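Local atomic coordinates of beta-lactamase (Escherichia coli, PDB entry 6PQ8), a protein that probably hydrolyses the beta-lactam ring of antibiotics to give a substituted beta-amino acid, as a class A beta-lactamase. Residues A[26-31]-A[54-59]; A[45-50]-A[263-268]; A[257-262]-A[291-296]. The protein carries 1 engineered substitution. One frame throughout, in Å; residues are numbered along the deposited sequence.

Interaction 1 of 3, residues A[26-31]-A[54-59]; sequences DSLKSS and FKLNVN. With J01 ((2R,3Z,5R)-3-(2-hydroxyethylidene)-7-oxo-4-oxa-1-azabicyclo[3.2.0]heptane-2-carboxylic acid), chain C.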
loop_
_atom_site.group_PDB
_atom_site.type_symbol
_atom_site.label_atom_id
_atom_site.label_comp_id
_atom_site.label_asym_id
_atom_site.label_seq_id
_atom_site.Cartn_x
_atom_site.Cartn_y
_atom_site.Cartn_z
ATOM N N ASP A 26 19.353 -7.022 -15.757
ATOM C CA ASP A 26 18.585 -7.790 -16.732
ATOM C C ASP A 26 18.651 -9.291 -16.473
ATOM O O ASP A 26 17.739 -10.015 -16.885
ATOM C CB ASP A 26 19.060 -7.470 -18.156
ATOM C CG ASP A 26 20.541 -7.772 -18.367
ATOM O OD1 ASP A 26 21.348 -7.474 -17.455
ATOM O OD2 ASP A 26 20.900 -8.308 -19.442
ATOM N N SER A 27 19.692 -9.781 -15.799
ATOM C CA SER A 27 19.682 -11.185 -15.403
ATOM C C SER A 27 18.696 -11.423 -14.263
ATOM O O SER A 27 17.981 -12.432 -14.251
ATOM C CB SER A 27 21.084 -11.636 -15.008
ATOM O OG SER A 27 21.038 -12.934 -14.438
ATOM N N LEU A 28 18.646 -10.505 -13.296
ATOM C CA LEU A 28 17.638 -10.587 -12.242
ATOM C C LEU A 28 16.232 -10.468 -12.822
ATOM O O LEU A 28 15.325 -11.206 -12.423
ATOM C CB LEU A 28 17.891 -9.497 -11.194
ATOM C CG LEU A 28 16.794 -9.211 -10.169
ATOM C CD1 LEU A 28 16.707 -10.349 -9.172
ATOM C CD2 LEU A 28 17.034 -7.886 -9.466
ATOM N N LYS A 29 16.038 -9.548 -13.774
ATOM C CA LYS A 29 14.744 -9.401 -14.432
ATOM C C LYS A 29 14.357 -10.664 -15.190
ATOM O O LYS A 29 13.206 -11.115 -15.121
ATOM C CB LYS A 29 14.773 -8.214 -15.388
ATOM C CG LYS A 29 13.528 -8.092 -16.227
ATOM C CD LYS A 29 13.393 -6.675 -16.744
ATOM C CE LYS A 29 12.125 -6.492 -17.552
ATOM N NZ LYS A 29 11.924 -5.035 -17.758
ATOM N N SER A 30 15.301 -11.238 -15.935
ATOM C CA SER A 30 15.023 -12.486 -16.626
ATOM C C SER A 30 14.727 -13.599 -15.642
ATOM O O SER A 30 13.886 -14.462 -15.911
ATOM C CB SER A 30 16.207 -12.849 -17.521
ATOM O OG SER A 30 16.415 -11.820 -18.477
ATOM N N SER A 31 15.394 -13.588 -14.491
ATOM C CA SER A 31 15.131 -14.603 -13.483
ATOM C C SER A 31 13.712 -14.481 -12.933
ATOM O O SER A 31 13.042 -15.493 -12.691
ATOM C CB SER A 31 16.164 -14.485 -12.367
ATOM O OG SER A 31 15.803 -15.280 -11.255
ATOM N N PHE A 54 18.887 2.559 -8.436
ATOM C CA PHE A 54 18.721 1.246 -8.956
ATOM C C PHE A 54 17.280 1.170 -9.404
ATOM O O PHE A 54 16.389 1.669 -8.758
ATOM C CB PHE A 54 18.999 0.236 -7.879
ATOM C CG PHE A 54 18.615 -1.131 -8.247
ATOM C CD1 PHE A 54 19.472 -1.921 -8.940
ATOM C CD2 PHE A 54 17.391 -1.616 -7.922
ATOM C CE1 PHE A 54 19.119 -3.183 -9.297
ATOM C CE2 PHE A 54 17.021 -2.873 -8.279
ATOM C CZ PHE A 54 17.889 -3.665 -8.971
ATOM N N LYS A 55 17.049 0.530 -10.520
ATOM C CA LYS A 55 15.721 0.478 -11.053
ATOM C C LYS A 55 15.347 -0.864 -11.661
ATOM O O LYS A 55 16.110 -1.399 -12.429
ATOM C CB LYS A 55 15.591 1.592 -12.066
ATOM C CG LYS A 55 14.269 1.698 -12.748
ATOM C CD LYS A 55 14.115 3.055 -13.390
ATOM C CE LYS A 55 13.336 2.961 -14.675
ATOM N NZ LYS A 55 14.193 3.180 -15.862
ATOM N N LEU A 56 14.293 -1.401 -11.459
ATOM C CA LEU A 56 13.849 -2.635 -12.091
ATOM C C LEU A 56 12.335 -2.597 -12.245
ATOM O O LEU A 56 11.614 -2.197 -11.319
ATOM C CB LEU A 56 14.264 -3.860 -11.278
ATOM C CG LEU A 56 13.629 -5.188 -11.693
ATOM C CD1 LEU A 56 14.517 -5.923 -12.671
ATOM C CD2 LEU A 56 13.352 -6.064 -10.493
ATOM N N ASN A 57 11.868 -3.010 -13.424
ATOM C CA ASN A 57 10.455 -3.106 -13.764
ATOM C C ASN A 57 10.185 -4.467 -14.377
ATOM O O ASN A 57 11.008 -4.979 -15.139
ATOM C CB ASN A 57 10.028 -2.047 -14.788
ATOM C CG ASN A 57 10.085 -0.662 -14.239
ATOM O OD1 ASN A 57 10.241 -0.475 -13.035
ATOM N ND2 ASN A 57 9.964 0.333 -15.113
ATOM N N VAL A 58 9.028 -5.041 -14.053
ATOM C CA VAL A 58 8.483 -6.203 -14.748
ATOM C C VAL A 58 7.000 -5.935 -14.977
ATOM O O VAL A 58 6.282 -5.555 -14.045
ATOM C CB VAL A 58 8.691 -7.515 -13.963
ATOM C CG1 VAL A 58 8.271 -8.715 -14.794
ATOM C CG2 VAL A 58 10.128 -7.662 -13.539
ATOM N N ASN A 59 6.553 -6.099 -16.219
ATOM C CA ASN A 59 5.157 -5.896 -16.590
ATOM C C ASN A 59 4.653 -4.537 -16.104
ATOM O O ASN A 59 3.587 -4.407 -15.492
ATOM C CB ASN A 59 4.307 -7.048 -16.066
ATOM C CG ASN A 59 4.791 -8.374 -16.576
ATOM O OD1 ASN A 59 5.328 -8.448 -17.676
ATOM N ND2 ASN A 59 4.627 -9.423 -15.790
HETATM O O2 J01 C . 20.373 1.740 -2.079
HETATM C C5 J01 C . 20.536 0.879 -2.898
HETATM C C4 J01 C . 19.906 0.498 -4.232
HETATM C C3 J01 C . 20.762 -0.787 -4.112
HETATM N N1 J01 C . 21.458 -0.183 -2.962
HETATM O O1 J01 C . 21.707 -0.945 -5.189
HETATM C C1 J01 C . 22.898 -1.003 -4.568
HETATM C C2 J01 C . 22.871 -0.133 -3.330
HETATM C C8 J01 C . 23.820 -0.776 -2.316
HETATM O O5 J01 C . 23.383 -1.486 -1.448
HETATM O O4 J01 C . 25.008 -0.580 -2.453
HETATM C C6 J01 C . 23.938 -1.793 -5.067
HETATM C C7 J01 C . 23.601 -2.816 -6.115
HETATM O O3 J01 C . 22.903 -2.184 -7.169
#
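Leu28 and Lys29 of the N-terminal helix pack against the outermost strand 55-58 of the five-stranded antiparallel sheet. This is a helix-on-sheet contact of the alpha/beta part of the class A beta-lactamase fold. The helix runs nearly parallel to the strand: the axes of 26-31 and 55-58 come within 9.2 Å of each other, with 26° between their directions. Leu28 supplies the apolar centre. Its branch CD2 reaches Leu56 CD2 at 4.2 Å. The same methyl also comes to Phe54 CZ at 4.3 Å, where it sits at the ring edge, near the ring plane. At the other end of the side chain, Phe54 CB lies 3.8 Å from C4 of the beta-lactam J01, so the residue touches both the helix and the ligand. It also packs on Leu296 of helix 278-297.

Leu56 uses its two branches differently. CD2 goes to Leu28, while CD1 lies at 3.6 Å from Lys29 CB. Further along the strand, Lys29 CG makes a loose contact of 4.4 Å with Val58 CG2. The backbone of Leu56 bonds to Val47 and that of Val58 to Val45, both in strand 42-49. The carbonyl of Asn57 between them turns away from that strand, towards the helix. Lys29 CG is anti to its backbone N (chi1 173°) and the rest of the chain is extended, which carries the amine down to the strand. CD and CE pass close to the Asn57 oxygen on the way. Lys29 NZ donates to Asn57 O at 2.8 Å, from a position above the carbonyl plane, 35° out of it.

Interaction 2 of 3, residues A[45-50]-A[263-268]; sequences VAVLGI and KHFAIA. With J01 ((2R,3Z,5R)-3-(2-hydroxyethylidene)-7-oxo-4-oxa-1-azabicyclo[3.2.0]heptane-2-carboxylic acid), chain C.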
loop_
_atom_site.group_PDB
_atom_site.type_symbol
_atom_site.label_atom_id
_atom_site.label_comp_id
_atom_site.label_asym_id
_atom_site.label_seq_id
_atom_site.Cartn_x
_atom_site.Cartn_y
_atom_site.Cartn_z
ATOM N N VAL A 45 5.812 -5.644 -10.963
ATOM C CA VAL A 45 6.932 -5.492 -10.043
ATOM C C VAL A 45 7.636 -4.184 -10.354
ATOM O O VAL A 45 7.875 -3.870 -11.522
ATOM C CB VAL A 45 7.938 -6.660 -10.156
ATOM C CG1 VAL A 45 9.058 -6.502 -9.125
ATOM C CG2 VAL A 45 7.241 -7.982 -10.007
ATOM N N ALA A 46 7.983 -3.427 -9.313
ATOM C CA ALA A 46 8.866 -2.284 -9.479
ATOM C C ALA A 46 9.755 -2.157 -8.253
ATOM O O ALA A 46 9.309 -2.385 -7.124
ATOM C CB ALA A 46 8.080 -0.990 -9.721
ATOM N N VAL A 47 11.019 -1.806 -8.490
ATOM C CA VAL A 47 12.016 -1.585 -7.447
ATOM C C VAL A 47 12.716 -0.265 -7.729
ATOM O O VAL A 47 13.065 0.029 -8.879
ATOM C CB VAL A 47 13.063 -2.716 -7.383
ATOM C CG1 VAL A 47 14.102 -2.400 -6.313
ATOM C CG2 VAL A 47 12.413 -4.094 -7.154
ATOM N N LEU A 48 12.939 0.524 -6.681
ATOM C CA LEU A 48 13.692 1.768 -6.794
ATOM C C LEU A 48 14.660 1.875 -5.623
ATOM O O LEU A 48 14.225 1.855 -4.465
ATOM C CB LEU A 48 12.755 2.966 -6.811
ATOM C CG LEU A 48 13.138 4.195 -7.606
ATOM C CD1 LEU A 48 13.868 3.784 -8.878
ATOM C CD2 LEU A 48 11.890 5.013 -7.909
ATOM N N GLY A 49 15.956 1.979 -5.917
ATOM C CA GLY A 49 16.922 2.270 -4.865
ATOM C C GLY A 49 16.645 3.623 -4.227
ATOM O O GLY A 49 16.205 4.564 -4.890
ATOM N N ILE A 50 16.879 3.729 -2.944
ATOM C CA ILE A 50 16.647 4.964 -2.263
ATOM C C ILE A 50 17.827 5.901 -2.367
ATOM O O ILE A 50 17.677 7.000 -2.808
ATOM C CB ILE A 50 16.272 4.738 -0.804
ATOM C CG1 ILE A 50 14.931 4.055 -0.738
ATOM C CG2 ILE A 50 16.202 6.039 -0.047
ATOM C CD1 ILE A 50 13.841 4.862 -1.350
ATOM N N LYS A 263 21.413 0.731 3.770
ATOM C CA LYS A 263 20.705 1.381 2.679
ATOM C C LYS A 263 19.292 0.799 2.531
ATOM O O LYS A 263 18.917 -0.166 3.203
ATOM C CB LYS A 263 21.503 1.240 1.386
ATOM C CG LYS A 263 22.700 2.175 1.339
ATOM C CD LYS A 263 23.548 1.935 0.113
ATOM C CE LYS A 263 24.789 2.816 0.131
ATOM N NZ LYS A 263 25.803 2.333 -0.849
ATOM N N HIS A 264 18.503 1.389 1.625
ATOM C CA HIS A 264 17.099 1.036 1.463
ATOM C C HIS A 264 16.727 0.934 -0.013
ATOM O O HIS A 264 17.389 1.504 -0.882
ATOM C CB HIS A 264 16.178 2.064 2.141
ATOM C CG HIS A 264 16.521 2.324 3.572
ATOM N ND1 HIS A 264 17.528 3.184 3.949
ATOM C CD2 HIS A 264 16.003 1.827 4.720
ATOM C CE1 HIS A 264 17.613 3.212 5.268
ATOM N NE2 HIS A 264 16.702 2.395 5.761
ATOM N N PHE A 265 15.633 0.203 -0.283
ATOM C CA PHE A 265 14.990 0.183 -1.594
ATOM C C PHE A 265 13.468 0.149 -1.444
ATOM O O PHE A 265 12.932 -0.443 -0.503
ATOM C CB PHE A 265 15.488 -0.997 -2.467
ATOM C CG PHE A 265 15.207 -2.386 -1.906
ATOM C CD1 PHE A 265 16.078 -2.980 -0.998
ATOM C CD2 PHE A 265 14.105 -3.117 -2.340
ATOM C CE1 PHE A 265 15.843 -4.265 -0.504
ATOM C CE2 PHE A 265 13.857 -4.395 -1.857
ATOM C CZ PHE A 265 14.728 -4.972 -0.935
ATOM N N ALA A 266 12.779 0.838 -2.350
ATOM C CA ALA A 266 11.329 0.759 -2.457
ATOM C C ALA A 266 10.954 -0.335 -3.454
ATOM O O ALA A 266 11.590 -0.483 -4.500
ATOM C CB ALA A 266 10.745 2.102 -2.896
ATOM N N ILE A 267 9.943 -1.128 -3.109
ATOM C CA ILE A 267 9.519 -2.260 -3.925
ATOM C C ILE A 267 8.005 -2.347 -3.842
ATOM O O ILE A 267 7.412 -2.036 -2.801
ATOM C CB ILE A 267 10.192 -3.579 -3.472
ATOM C CG1 ILE A 267 9.674 -4.787 -4.254
ATOM C CG2 ILE A 267 9.990 -3.817 -1.993
ATOM C CD1 ILE A 267 10.533 -6.044 -4.070
ATOM N N ALA A 268 7.377 -2.723 -4.958
ATOM C CA ALA A 268 5.935 -2.918 -5.042
ATOM C C ALA A 268 5.674 -4.135 -5.908
ATOM O O ALA A 268 6.197 -4.219 -7.022
ATOM C CB ALA A 268 5.236 -1.693 -5.635
HETATM O O2 J01 C . 20.373 1.740 -2.079
HETATM C C5 J01 C . 20.536 0.879 -2.898
HETATM C C4 J01 C . 19.906 0.498 -4.232
HETATM C C3 J01 C . 20.762 -0.787 -4.112
HETATM N N1 J01 C . 21.458 -0.183 -2.962
HETATM O O1 J01 C . 21.707 -0.945 -5.189
HETATM C C1 J01 C . 22.898 -1.003 -4.568
HETATM C C2 J01 C . 22.871 -0.133 -3.330
HETATM C C8 J01 C . 23.820 -0.776 -2.316
HETATM O O5 J01 C . 23.383 -1.486 -1.448
HETATM O O4 J01 C . 25.008 -0.580 -2.453
HETATM C C6 J01 C . 23.938 -1.793 -5.067
HETATM C C7 J01 C . 23.601 -2.816 -6.115
HETATM O O3 J01 C . 22.903 -2.184 -7.169
#
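Ala266 O is gripped from strand 42-49 by two groups. Leu48 N donates to it at 2.8 Å, with an N-H...O angle of 163°, and Val47 CA adds a CA-H...O contact at 3.2 Å. The return bond runs from Ala266 N to Leu48 O, also 2.8 Å. The two strands are antiparallel neighbours in the five-stranded sheet of the class A beta-lactamase fold, which has helices on both faces. Leu48 with Ala266 and Ala46 with Ala268 are hydrogen-bonded pairs. Val47 with Ile267 and Gly49 with Phe265 are the non-hydrogen-bonded pairs between and beyond them. The register continues to the strand end, where Ile50 N donates to His264 O at 3.1 Å, from above the carbonyl plane. Ile50 CB and CG1 lie beside the same oxygen, and Ile50 CG1 meets His264 CB at 3.7 Å.

Val47, Phe265 and Ile267 share one face. Val47 splits its methyls between the two partners. CG2 lies alongside Ile267, 4.0 Å from its CG1, the two side chains pointing the same way. CG1 faces Phe265 CD2 instead. Phe265 CG sits between its own backbone N and carbonyl carbon (chi1 62°), and the end of the side chain leads away from strand 42-49. Gly49 has no side chain on this face, which lets J01 C4 come to 3.5 Å from Gly49 CA. Lys263 NZ makes a weak bond to the J01 carboxylate and a salt bridge to Asp52.

Helix 278-297 covers the face of Val47, Phe265 and Ile267 through Val292, Leu296 and Cys289. Helix 185-196 packs on the other face, at Ala46 and Leu48. Strand 55-58 flanks 42-49, and strand 248-258 flanks 264-274.

Interaction 3 of 3, residues A[257-262]-A[291-296]; sequences ITLPNG and SVWDYL. With J01 ((2R,3Z,5R)-3-(2-hydroxyethylidene)-7-oxo-4-oxa-1-azabicyclo[3.2.0]heptane-2-carboxylic acid), chain C; ASP (aspartic acid), chain B.
The carbonyl oxygen of Thr258 meets the indole of Trp293 edge-on. It lies in the ring plane, 3.2 Å from Trp293 CZ3 and a little further from CH2. These ring carbons carry hydrogens, so the edge is probably slightly positive towards the oxygen. Trp293 carries most of this contact. With chi1 at 169°, its CG points directly away from the backbone N, which swings the indole from helix 278-297 across to the end of strand 248-258. Ile257 CG2 also sits at the edge, 3.7 Å from Trp293 CZ3. The Pro260 and Trp293 side chains come from opposite directions, and Pro260 CD meets Trp293 CH2 obliquely at 3.6 Å.

Leu259 bridges Leu296 and the ligand. Its CD2 touches Leu296 CB at 3.7 Å, the two side chains crossing at about a right angle. The other branch, CD1, turns to J01. Leu259 also starts a type I turn that ends at Gly262, with Gly262 N bonded to Leu259 O. The turn belongs to the beta hairpin between strands 248-258 and 264-274, and it presents Asn261 to J01. There Asn261 ND2 donates to J01 O5 at 3.1 Å. Leu296 CD2 approaches the ligand ring oxygen O1, while Leu296 O accepts a bond of 2.7 Å from N of the bound free aspartic acid.

Around the contact, Phe265 of strand 264-274 packs on Ile257, Leu259 and Leu296. Loop residues Leu227, Pro228 and Thr231 pack on Trp293. Helix 25-36 meets the same C-terminal helix at Ser291 and Tyr295.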
loop_
_atom_site.group_PDB
_atom_site.type_symbol
_atom_site.label_atom_id
_atom_site.label_comp_id
_atom_site.label_asym_id
_atom_site.label_seq_id
_atom_site.Cartn_x
_atom_site.Cartn_y
_atom_site.Cartn_z
ATOM N N ILE A 257 12.403 -1.315 2.238
ATOM C CA ILE A 257 13.137 -2.368 2.927
ATOM C C ILE A 257 14.542 -1.878 3.251
ATOM O O ILE A 257 15.162 -1.174 2.448
ATOM C CB ILE A 257 13.168 -3.639 2.055
ATOM C CG1 ILE A 257 11.725 -4.063 1.747
ATOM C CG2 ILE A 257 14.007 -4.751 2.703
ATOM C CD1 ILE A 257 11.568 -5.523 1.437
ATOM N N THR A 258 15.049 -2.263 4.420
ATOM C CA THR A 258 16.390 -1.901 4.856
ATOM C C THR A 258 17.358 -3.047 4.571
ATOM O O THR A 258 17.189 -4.164 5.081
ATOM C CB THR A 258 16.403 -1.539 6.337
ATOM O OG1 THR A 258 15.378 -0.567 6.594
ATOM C CG2 THR A 258 17.762 -0.968 6.736
ATOM N N LEU A 259 18.372 -2.755 3.771
ATOM C CA LEU A 259 19.410 -3.704 3.419
ATOM C C LEU A 259 20.403 -3.852 4.565
ATOM O O LEU A 259 20.489 -2.984 5.440
ATOM C CB LEU A 259 20.131 -3.237 2.156
ATOM C CG LEU A 259 19.353 -3.323 0.846
ATOM C CD1 LEU A 259 19.734 -2.165 -0.089
ATOM C CD2 LEU A 259 19.606 -4.677 0.193
ATOM N N PRO A 260 21.174 -4.946 4.580
ATOM C CA PRO A 260 22.130 -5.151 5.682
ATOM C C PRO A 260 23.118 -4.016 5.864
ATOM O O PRO A 260 23.543 -3.756 6.999
ATOM C CB PRO A 260 22.837 -6.452 5.282
ATOM C CG PRO A 260 21.803 -7.192 4.485
ATOM C CD PRO A 260 21.101 -6.126 3.693
ATOM N N ASN A 261 23.500 -3.330 4.786
ATOM C CA ASN A 261 24.424 -2.212 4.899
ATOM C C ASN A 261 23.742 -0.922 5.323
ATOM O O ASN A 261 24.374 0.136 5.283
ATOM C CB ASN A 261 25.168 -2.001 3.572
ATOM C CG ASN A 261 24.264 -1.525 2.457
ATOM O OD1 ASN A 261 23.043 -1.427 2.611
ATOM N ND2 ASN A 261 24.865 -1.223 1.315
ATOM N N GLY A 262 22.469 -0.967 5.709
ATOM C CA GLY A 262 21.783 0.230 6.140
ATOM C C GLY A 262 21.171 1.065 5.035
ATOM O O GLY A 262 20.468 2.039 5.338
ATOM N N SER A 291 14.514 -12.500 -4.181
ATOM C CA SER A 291 15.542 -12.494 -5.212
ATOM C C SER A 291 16.054 -11.079 -5.480
ATOM O O SER A 291 17.224 -10.914 -5.835
ATOM C CB SER A 291 15.021 -13.164 -6.486
ATOM O OG SER A 291 14.121 -12.320 -7.169
ATOM N N VAL A 292 15.221 -10.049 -5.291
ATOM C CA VAL A 292 15.721 -8.676 -5.367
ATOM C C VAL A 292 16.661 -8.389 -4.201
ATOM O O VAL A 292 17.737 -7.803 -4.374
ATOM C CB VAL A 292 14.557 -7.674 -5.403
ATOM C CG1 VAL A 292 15.077 -6.242 -5.312
ATOM C CG2 VAL A 292 13.723 -7.862 -6.662
ATOM N N TRP A 293 16.272 -8.808 -2.998
ATOM C CA TRP A 293 17.132 -8.681 -1.829
ATOM C C TRP A 293 18.505 -9.316 -2.077
ATOM O O TRP A 293 19.549 -8.686 -1.859
ATOM C CB TRP A 293 16.407 -9.321 -0.638
ATOM C CG TRP A 293 17.206 -9.530 0.605
ATOM C CD1 TRP A 293 17.985 -10.601 0.907
ATOM C CD2 TRP A 293 17.270 -8.654 1.738
ATOM N NE1 TRP A 293 18.547 -10.444 2.154
ATOM C CE2 TRP A 293 18.125 -9.257 2.684
ATOM C CE3 TRP A 293 16.691 -7.417 2.041
ATOM C CZ2 TRP A 293 18.416 -8.665 3.911
ATOM C CZ3 TRP A 293 16.984 -6.825 3.260
ATOM C CH2 TRP A 293 17.841 -7.446 4.178
ATOM N N ASP A 294 18.514 -10.564 -2.563
ATOM C CA ASP A 294 19.765 -11.282 -2.789
ATOM C C ASP A 294 20.668 -10.545 -3.766
ATOM O O ASP A 294 21.885 -10.470 -3.563
ATOM C CB ASP A 294 19.480 -12.681 -3.319
ATOM C CG ASP A 294 18.945 -13.603 -2.266
ATOM O OD1 ASP A 294 19.071 -13.279 -1.061
ATOM O OD2 ASP A 294 18.406 -14.663 -2.653
ATOM N N TYR A 295 20.087 -10.020 -4.846
ATOM C CA TYR A 295 20.859 -9.271 -5.828
ATOM C C TYR A 295 21.526 -8.046 -5.207
ATOM O O TYR A 295 22.727 -7.823 -5.393
ATOM C CB TYR A 295 19.955 -8.855 -6.985
ATOM C CG TYR A 295 20.672 -8.045 -8.036
ATOM C CD1 TYR A 295 21.457 -8.666 -9.004
ATOM C CD2 TYR A 295 20.575 -6.659 -8.059
ATOM C CE1 TYR A 295 22.123 -7.929 -9.967
ATOM C CE2 TYR A 295 21.239 -5.912 -9.016
ATOM C CZ TYR A 295 22.013 -6.554 -9.969
ATOM O OH TYR A 295 22.672 -5.813 -10.925
ATOM N N LEU A 296 20.757 -7.225 -4.477
ATOM C CA LEU A 296 21.308 -5.982 -3.942
ATOM C C LEU A 296 22.278 -6.244 -2.793
ATOM O O LEU A 296 23.194 -5.450 -2.561
ATOM C CB LEU A 296 20.181 -5.057 -3.490
ATOM C CG LEU A 296 19.149 -4.653 -4.538
ATOM C CD1 LEU A 296 17.980 -3.915 -3.886
ATOM C CD2 LEU A 296 19.775 -3.812 -5.637
HETATM O O2 J01 C . 20.373 1.740 -2.079
HETATM C C5 J01 C . 20.536 0.879 -2.898
HETATM C C4 J01 C . 19.906 0.498 -4.232
HETATM C C3 J01 C . 20.762 -0.787 -4.112
HETATM N N1 J01 C . 21.458 -0.183 -2.962
HETATM O O1 J01 C . 21.707 -0.945 -5.189
HETATM C C1 J01 C . 22.898 -1.003 -4.568
HETATM C C2 J01 C . 22.871 -0.133 -3.330
HETATM C C8 J01 C . 23.820 -0.776 -2.316
HETATM O O5 J01 C . 23.383 -1.486 -1.448
HETATM O O4 J01 C . 25.008 -0.580 -2.453
HETATM C C6 J01 C . 23.938 -1.793 -5.067
HETATM C C7 J01 C . 23.601 -2.816 -6.115
HETATM O O3 J01 C . 22.903 -2.184 -7.169
HETATM N N ASP B . 25.174 -5.217 -4.438
HETATM C CA ASP B . 26.537 -4.805 -4.744
HETATM C C ASP B . 26.770 -3.333 -4.458
HETATM O O ASP B . 26.333 -2.820 -3.432
HETATM C CB ASP B . 26.863 -5.108 -6.205
HETATM C CG ASP B . 28.350 -5.241 -6.445
HETATM O OD1 ASP B . 29.115 -5.173 -5.456
HETATM O OD2 ASP B . 28.758 -5.410 -7.614
#

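All three contacts involve the five-stranded sheet, and all reach J01; only interactions 1 and 3 bring in a helix. All are buried. Interaction 2 lies nearest the centre and is a strand pairing held by regular backbone bonds. In interaction 1, helix 25-36 packs on an edge strand, with a partly exposed lysine at the rim that bonds a backbone carbonyl. In interaction 3, helix 278-297 packs on a strand end and the turn after it, with an exposed proline at the rim and a carbonyl against an aromatic edge. Strand 55-58 neighbours 42-49; on the other edge of strand 264-274, Phe265 O bonds Ile257 N. Phe54 and Leu28 touch Tyr295, so the two helix contacts also meet directly.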